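Local atomic coordinates of 6-phospho-alpha-glucosidase (Merdibacter massiliensis, PDB entry 6VC6), a protein that probably hydrolyses 6-phosphorylated alpha-glucosides, as a family 4 glycosidase that binds NAD, manganese and glucose 6-phosphate. Residues Ser22-Gln27 with Lys53-Glu58; Glu29-Lys34 with Ile330-Asn335. All blocks are in the same frame, centred on the assembly; numbering follows the deposited sequence.

Contact 1 (Ser22-Gln27 with Lys53-Glu58); sequences SFVRLQ and KILFSE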
loop_
_atom_site.group_PDB
_atom_site.type_symbol
_atom_site.label_atom_id
_atom_site.label_comp_id
_atom_site.label_asym_id
_atom_site.label_seq_id
_atom_site.Cartn_x
_atom_site.Cartn_y
_atom_site.Cartn_z
ATOM N N SER A 22 10.921 14.495 -4.400
ATOM C CA SER A 22 11.892 13.447 -4.104
ATOM C C SER A 22 12.798 13.182 -5.298
ATOM O O SER A 22 14.003 12.956 -5.131
ATOM C CB SER A 22 11.171 12.167 -3.681
ATOM O OG SER A 22 10.515 12.336 -2.437
ATOM N N PHE A 23 12.237 13.203 -6.512
ATOM C CA PHE A 23 13.048 13.031 -7.713
ATOM C C PHE A 23 14.135 14.092 -7.810
ATOM O O PHE A 23 15.216 13.830 -8.353
ATOM C CB PHE A 23 12.162 13.074 -8.959
ATOM C CG PHE A 23 11.310 11.849 -9.146
ATOM C CD1 PHE A 23 11.797 10.594 -8.828
ATOM C CD2 PHE A 23 10.023 11.956 -9.647
ATOM C CE1 PHE A 23 11.016 9.465 -9.005
ATOM C CE2 PHE A 23 9.236 10.833 -9.825
ATOM C CZ PHE A 23 9.734 9.586 -9.503
ATOM N N VAL A 24 13.871 15.292 -7.290
ATOM C CA VAL A 24 14.877 16.348 -7.293
ATOM C C VAL A 24 15.956 16.063 -6.254
ATOM O O VAL A 24 17.149 16.268 -6.505
ATOM C CB VAL A 24 14.207 17.715 -7.056
ATOM C CG1 VAL A 24 15.247 18.777 -6.736
ATOM C CG2 VAL A 24 13.379 18.117 -8.267
ATOM N N ARG A 25 15.556 15.581 -5.075
ATOM C CA ARG A 25 16.520 15.355 -4.001
ATOM C C ARG A 25 17.432 14.176 -4.316
ATOM O O ARG A 25 18.659 14.280 -4.196
ATOM C CB ARG A 25 15.786 15.139 -2.678
ATOM C CG ARG A 25 15.274 16.421 -2.050
ATOM C CD ARG A 25 14.070 16.166 -1.164
ATOM N NE ARG A 25 13.449 17.412 -0.727
ATOM C CZ ARG A 25 12.210 17.504 -0.257
ATOM N NH1 ARG A 25 11.456 16.418 -0.160
ATOM N NH2 ARG A 25 11.726 18.680 0.117
ATOM N N LEU A 26 16.853 13.044 -4.722
ATOM C CA LEU A 26 17.620 11.876 -5.136
ATOM C C LEU A 26 18.036 11.941 -6.602
ATOM O O LEU A 26 18.133 10.899 -7.265
ATOM C CB LEU A 26 16.823 10.601 -4.858
ATOM C CG LEU A 26 16.066 10.582 -3.525
ATOM C CD1 LEU A 26 15.245 9.311 -3.384
ATOM C CD2 LEU A 26 17.023 10.741 -2.352
ATOM N N GLN A 27 18.291 13.147 -7.120
ATOM C CA GLN A 27 18.652 13.309 -8.525
ATOM C C GLN A 27 19.952 12.585 -8.854
ATOM O O GLN A 27 20.111 12.050 -9.957
ATOM C CB GLN A 27 18.762 14.799 -8.850
ATOM C CG GLN A 27 19.128 15.134 -10.285
ATOM C CD GLN A 27 19.205 16.632 -10.513
ATOM O OE1 GLN A 27 18.795 17.420 -9.660
ATOM N NE2 GLN A 27 19.734 17.033 -11.663
ATOM N N LYS A 53 6.148 21.530 -13.539
ATOM C CA LYS A 53 6.882 22.279 -14.555
ATOM C C LYS A 53 7.640 23.446 -13.937
ATOM O O LYS A 53 8.758 23.761 -14.360
ATOM C CB LYS A 53 5.925 22.769 -15.641
ATOM C CG LYS A 53 5.363 21.656 -16.511
ATOM C CD LYS A 53 5.111 22.132 -17.933
ATOM C CE LYS A 53 3.876 23.015 -18.010
ATOM N NZ LYS A 53 3.747 23.669 -19.341
ATOM N N ILE A 54 7.022 24.112 -12.973
ATOM C CA ILE A 54 7.716 25.162 -12.254
ATOM C C ILE A 54 8.867 24.603 -11.438
ATOM O O ILE A 54 9.962 25.145 -11.446
ATOM C CB ILE A 54 6.773 25.928 -11.315
ATOM C CG1 ILE A 54 5.695 26.640 -12.110
ATOM C CG2 ILE A 54 7.539 26.953 -10.508
ATOM C CD1 ILE A 54 4.632 27.253 -11.237
ATOM N N LEU A 55 8.611 23.507 -10.739
ATOM C CA LEU A 55 9.619 22.917 -9.874
ATOM C C LEU A 55 10.812 22.404 -10.651
ATOM O O LEU A 55 11.949 22.642 -10.293
ATOM C CB LEU A 55 9.005 21.778 -9.071
ATOM C CG LEU A 55 9.964 20.853 -8.335
ATOM C CD1 LEU A 55 10.334 21.438 -6.988
ATOM C CD2 LEU A 55 9.353 19.473 -8.172
ATOM N N PHE A 56 10.536 21.703 -11.736
ATOM C CA PHE A 56 11.588 21.154 -12.570
ATOM C C PHE A 56 12.406 22.232 -13.269
ATOM O O PHE A 56 13.615 22.102 -13.421
ATOM C CB PHE A 56 11.038 20.098 -13.519
ATOM C CG PHE A 56 10.480 18.900 -12.811
ATOM C CD1 PHE A 56 11.134 18.369 -11.716
ATOM C CD2 PHE A 56 9.305 18.319 -13.222
ATOM C CE1 PHE A 56 10.628 17.272 -11.054
ATOM C CE2 PHE A 56 8.792 17.224 -12.564
ATOM C CZ PHE A 56 9.453 16.700 -11.479
ATOM N N SER A 57 11.743 23.296 -13.696
ATOM C CA SER A 57 12.449 24.385 -14.331
ATOM C C SER A 57 13.446 24.970 -13.354
ATOM O O SER A 57 14.572 25.254 -13.715
ATOM C CB SER A 57 11.468 25.473 -14.736
ATOM O OG SER A 57 10.966 25.234 -16.028
ATOM N N GLU A 58 13.019 25.162 -12.115
ATOM C CA GLU A 58 13.906 25.646 -11.068
ATOM C C GLU A 58 15.020 24.690 -10.643
ATOM O O GLU A 58 16.145 25.120 -10.431
ATOM C CB GLU A 58 13.109 26.096 -9.844
ATOM C CG GLU A 58 12.441 27.448 -10.013
ATOM C CD GLU A 58 12.206 28.149 -8.695
ATOM O OE1 GLU A 58 11.135 28.755 -8.535
ATOM O OE2 GLU A 58 13.091 28.100 -7.822
#

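Contact 2 (Glu29-Lys34 with Ile330-Asn335); sequences EFPMEK and IAYNKN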
loop_
_atom_site.group_PDB
_atom_site.type_symbol
_atom_site.label_atom_id
_atom_site.label_comp_id
_atom_site.label_asym_id
_atom_site.label_seq_id
_atom_site.Cartn_x
_atom_site.Cartn_y
_atom_site.Cartn_z
ATOM N N GLU A 29 21.167 9.957 -6.989
ATOM C CA GLU A 29 20.985 8.534 -6.730
ATOM C C GLU A 29 20.194 7.847 -7.835
ATOM O O GLU A 29 20.424 6.665 -8.113
ATOM C CB GLU A 29 20.269 8.324 -5.394
ATOM C CG GLU A 29 21.007 8.854 -4.179
ATOM C CD GLU A 29 20.303 8.496 -2.884
ATOM O OE1 GLU A 29 19.173 7.966 -2.949
ATOM O OE2 GLU A 29 20.876 8.745 -1.803
ATOM N N PHE A 30 19.270 8.563 -8.470
ATOM C CA PHE A 30 18.348 7.983 -9.447
ATOM C C PHE A 30 18.281 8.903 -10.655
ATOM O O PHE A 30 17.384 9.749 -10.769
ATOM C CB PHE A 30 16.963 7.774 -8.827
ATOM C CG PHE A 30 16.023 6.979 -9.684
ATOM C CD1 PHE A 30 16.309 5.666 -10.021
ATOM C CD2 PHE A 30 14.843 7.541 -10.141
ATOM C CE1 PHE A 30 15.440 4.933 -10.807
ATOM C CE2 PHE A 30 13.969 6.814 -10.926
ATOM C CZ PHE A 30 14.267 5.508 -11.259
ATOM N N PRO A 31 19.224 8.768 -11.588
ATOM C CA PRO A 31 19.264 9.673 -12.748
ATOM C C PRO A 31 18.131 9.367 -13.718
ATOM O O PRO A 31 17.988 8.238 -14.190
ATOM C CB PRO A 31 20.636 9.391 -13.371
ATOM C CG PRO A 31 20.941 7.985 -12.971
ATOM C CD PRO A 31 20.322 7.786 -11.611
HETATM N N MSE A 32 17.327 10.383 -14.011
HETATM C CA MSE A 32 16.218 10.228 -14.942
HETATM C C MSE A 32 16.381 11.124 -16.161
HETATM O O MSE A 32 16.931 12.222 -16.073
HETATM C CB MSE A 32 14.888 10.539 -14.256
HETATM C CG MSE A 32 14.584 9.668 -13.057
HETATM SE SE MSE A 32 13.339 10.552 -11.854
HETATM C CE MSE A 32 11.751 10.501 -12.980
ATOM N N GLU A 33 15.890 10.644 -17.302
ATOM C CA GLU A 33 15.884 11.444 -18.518
ATOM C C GLU A 33 14.499 11.951 -18.886
ATOM O O GLU A 33 14.379 13.051 -19.435
ATOM C CB GLU A 33 16.451 10.630 -19.687
ATOM C CG GLU A 33 16.519 11.384 -21.006
ATOM C CD GLU A 33 17.940 11.582 -21.492
ATOM O OE1 GLU A 33 18.876 11.136 -20.796
ATOM O OE2 GLU A 33 18.121 12.185 -22.570
ATOM N N LYS A 34 13.442 11.217 -18.544
ATOM C CA LYS A 34 12.086 11.591 -18.917
ATOM C C LYS A 34 11.120 11.116 -17.843
ATOM O O LYS A 34 11.259 10.008 -17.320
ATOM C CB LYS A 34 11.711 10.993 -20.277
ATOM C CG LYS A 34 10.335 11.380 -20.787
ATOM C CD LYS A 34 9.971 10.563 -22.016
ATOM C CE LYS A 34 8.596 10.933 -22.545
ATOM N NZ LYS A 34 8.145 9.997 -23.612
ATOM N N ILE A 330 16.587 -2.115 -7.880
ATOM C CA ILE A 330 16.313 -2.912 -9.070
ATOM C C ILE A 330 17.248 -2.514 -10.204
ATOM O O ILE A 330 17.920 -3.361 -10.803
ATOM C CB ILE A 330 14.836 -2.768 -9.481
ATOM C CG1 ILE A 330 13.928 -3.490 -8.484
ATOM C CG2 ILE A 330 14.620 -3.301 -10.890
ATOM C CD1 ILE A 330 12.455 -3.240 -8.715
ATOM N N ALA A 331 17.312 -1.215 -10.507
ATOM C CA ALA A 331 18.053 -0.753 -11.677
ATOM C C ALA A 331 19.548 -1.010 -11.552
ATOM O O ALA A 331 20.223 -1.226 -12.567
ATOM C CB ALA A 331 17.792 0.735 -11.908
ATOM N N TYR A 332 20.087 -0.993 -10.335
ATOM C CA TYR A 332 21.519 -1.160 -10.122
ATOM C C TYR A 332 21.872 -2.508 -9.505
ATOM O O TYR A 332 23.032 -2.718 -9.133
ATOM C CB TYR A 332 22.056 -0.019 -9.254
ATOM C CG TYR A 332 22.019 1.320 -9.953
ATOM C CD1 TYR A 332 22.781 1.550 -11.092
ATOM C CD2 TYR A 332 21.217 2.352 -9.482
ATOM C CE1 TYR A 332 22.750 2.770 -11.739
ATOM C CE2 TYR A 332 21.179 3.577 -10.124
ATOM C CZ TYR A 332 21.947 3.779 -11.252
ATOM O OH TYR A 332 21.917 4.994 -11.897
ATOM N N ASN A 333 20.906 -3.422 -9.397
ATOM C CA ASN A 333 21.142 -4.783 -8.911
ATOM C C ASN A 333 21.825 -4.768 -7.544
ATOM O O ASN A 333 22.822 -5.453 -7.307
ATOM C CB ASN A 333 21.958 -5.588 -9.926
ATOM C CG ASN A 333 21.864 -7.084 -9.695
ATOM O OD1 ASN A 333 20.782 -7.621 -9.462
ATOM N ND2 ASN A 333 23.004 -7.764 -9.759
ATOM N N LYS A 334 21.269 -3.967 -6.633
ATOM C CA LYS A 334 21.893 -3.792 -5.325
ATOM C C LYS A 334 21.758 -5.035 -4.458
ATOM O O LYS A 334 22.612 -5.280 -3.597
ATOM C CB LYS A 334 21.282 -2.589 -4.609
ATOM C CG LYS A 334 21.617 -1.249 -5.240
ATOM C CD LYS A 334 21.022 -0.108 -4.431
ATOM C CE LYS A 334 21.384 1.242 -5.025
ATOM N NZ LYS A 334 20.746 2.359 -4.276
ATOM N N ASN A 335 20.704 -5.826 -4.668
ATOM C CA ASN A 335 20.386 -6.971 -3.814
ATOM C C ASN A 335 20.240 -6.553 -2.353
ATOM O O ASN A 335 20.586 -7.307 -1.440
ATOM C CB ASN A 335 21.425 -8.087 -3.961
ATOM C CG ASN A 335 21.366 -8.760 -5.319
ATOM O OD1 ASN A 335 20.285 -9.048 -5.834
ATOM N ND2 ASN A 335 22.529 -9.006 -5.910
#

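Contact 1 (Ser22-Gln27 with Lys53-Glu58)
Val24 meets Leu55 and Phe56 through a single methyl group. Its CG2 lies at the rim of the Phe56 ring, close to the ring plane, 4.0 Å from CE1 of Phe56 and 4.1 Å from CD1 of the same ring, so the edge rather than the face of the aromatic is used. The same CG2 also approaches CD2 of Leu55 at 4.2 Å. Two consecutive residues of helix 42-59 thus meet one branch of a valine on helix 16-25, and the whole contact is apolar van der Waals packing. In Val24 the other methyl, CG1, stands anti to the backbone N (chi1 167°), which sets CG2 beside that nitrogen and facing the second helix. Phe56 leaves its own helix at an angle to this line, and the outer part of its ring carries it to Val24. Val24 loses most surface to the contact and Phe56 comes next, with Leu55 giving a smaller part. The backbones come closest at Val24 and Phe56, whose CA atoms are 7.9 Å apart. On the sheet side, Phe56 packs on Leu35 of strand 32-38 and meets the ring of Phe65 edge to face. Two helices joined through the strand between them, and packed side by side on one face of a parallel sheet, are typical of the Rossmann-like NAD-binding fold of family 4 glycosidases.

Contact 2 (Glu29-Lys34 with Ile330-Asn335)
Tyr332 reaches across to Pro31 where helix 318-331 ends in a Schellman motif, and its ring joins that helix end to the loop leading into strand 32-38 of the Rossmann-like sheet. The two side chains approach from opposite directions. The phenol oxygen leads: OH of Tyr332 lies 3.2 Å from CD of Pro31 and 3.3 Å from CG of Pro31, so the hydroxyl abuts the CG-CD edge of the pyrrolidine ring. CD of Pro31 sits near the plane of the tyrosine ring, beyond its edge, which makes this an edge approach and not a stack of the proline on the aromatic face. A second, looser touch comes from the backbone, where O of Glu29 lies 3.8 Å from CE2 of Tyr332, obliquely to the ring. Tyr332 holds its CG anti to the carbonyl carbon (chi1 -68°), and this sends the ring from the helix end towards the loop.

The helix end is shaped by Asn333, whose positive phi (54°) makes it the C-prime residue: Lys334 N bonds to Ala329 O, and Asn333 N bonds weakly to Ile330 O. Asn333 OD1 is held by the backbone N of Ile365. Lys334 NZ, next along the chain, forms a salt bridge with Glu328 OE2. Glu29 remains apart from this lysine, with OE1 of Glu29 6.0 Å from NZ of Lys334, but the lysine's charge, bridged to Glu328, probably offsets some of the repulsion between the nearby Glu29 and Glu328 carboxylates. Deeper in the protein, Phe30 packs on Ala327 and Glu328, while Ala331 rests on Tyr4; the nearest carbon of the Tyr332 ring to Pro31 CD is CZ, at 4.3 Å.

Overall arrangement
The centres of contacts 1 and 2 lie about 17 Å apart, on the same side of the chain's centre, and their segments alternate in sequence: 22-27, 29-34, 53-58, 330-335. Helix 16-25, strand 32-38 and helix 42-59 follow one another, so contact 1 joins the helices before and after the strand whose entry loop takes part in contact 2. The two meet directly where CD1 of Phe23 packs 3.4 Å from SE of selenomethionine Met32. Helix 318-331 brings a far later part of the chain against this unit, with Ile324 touching Phe23; the chain then runs on into strand 336-343 of the same mixed sheet, so residues of both family regions build one sheet and its helical cover.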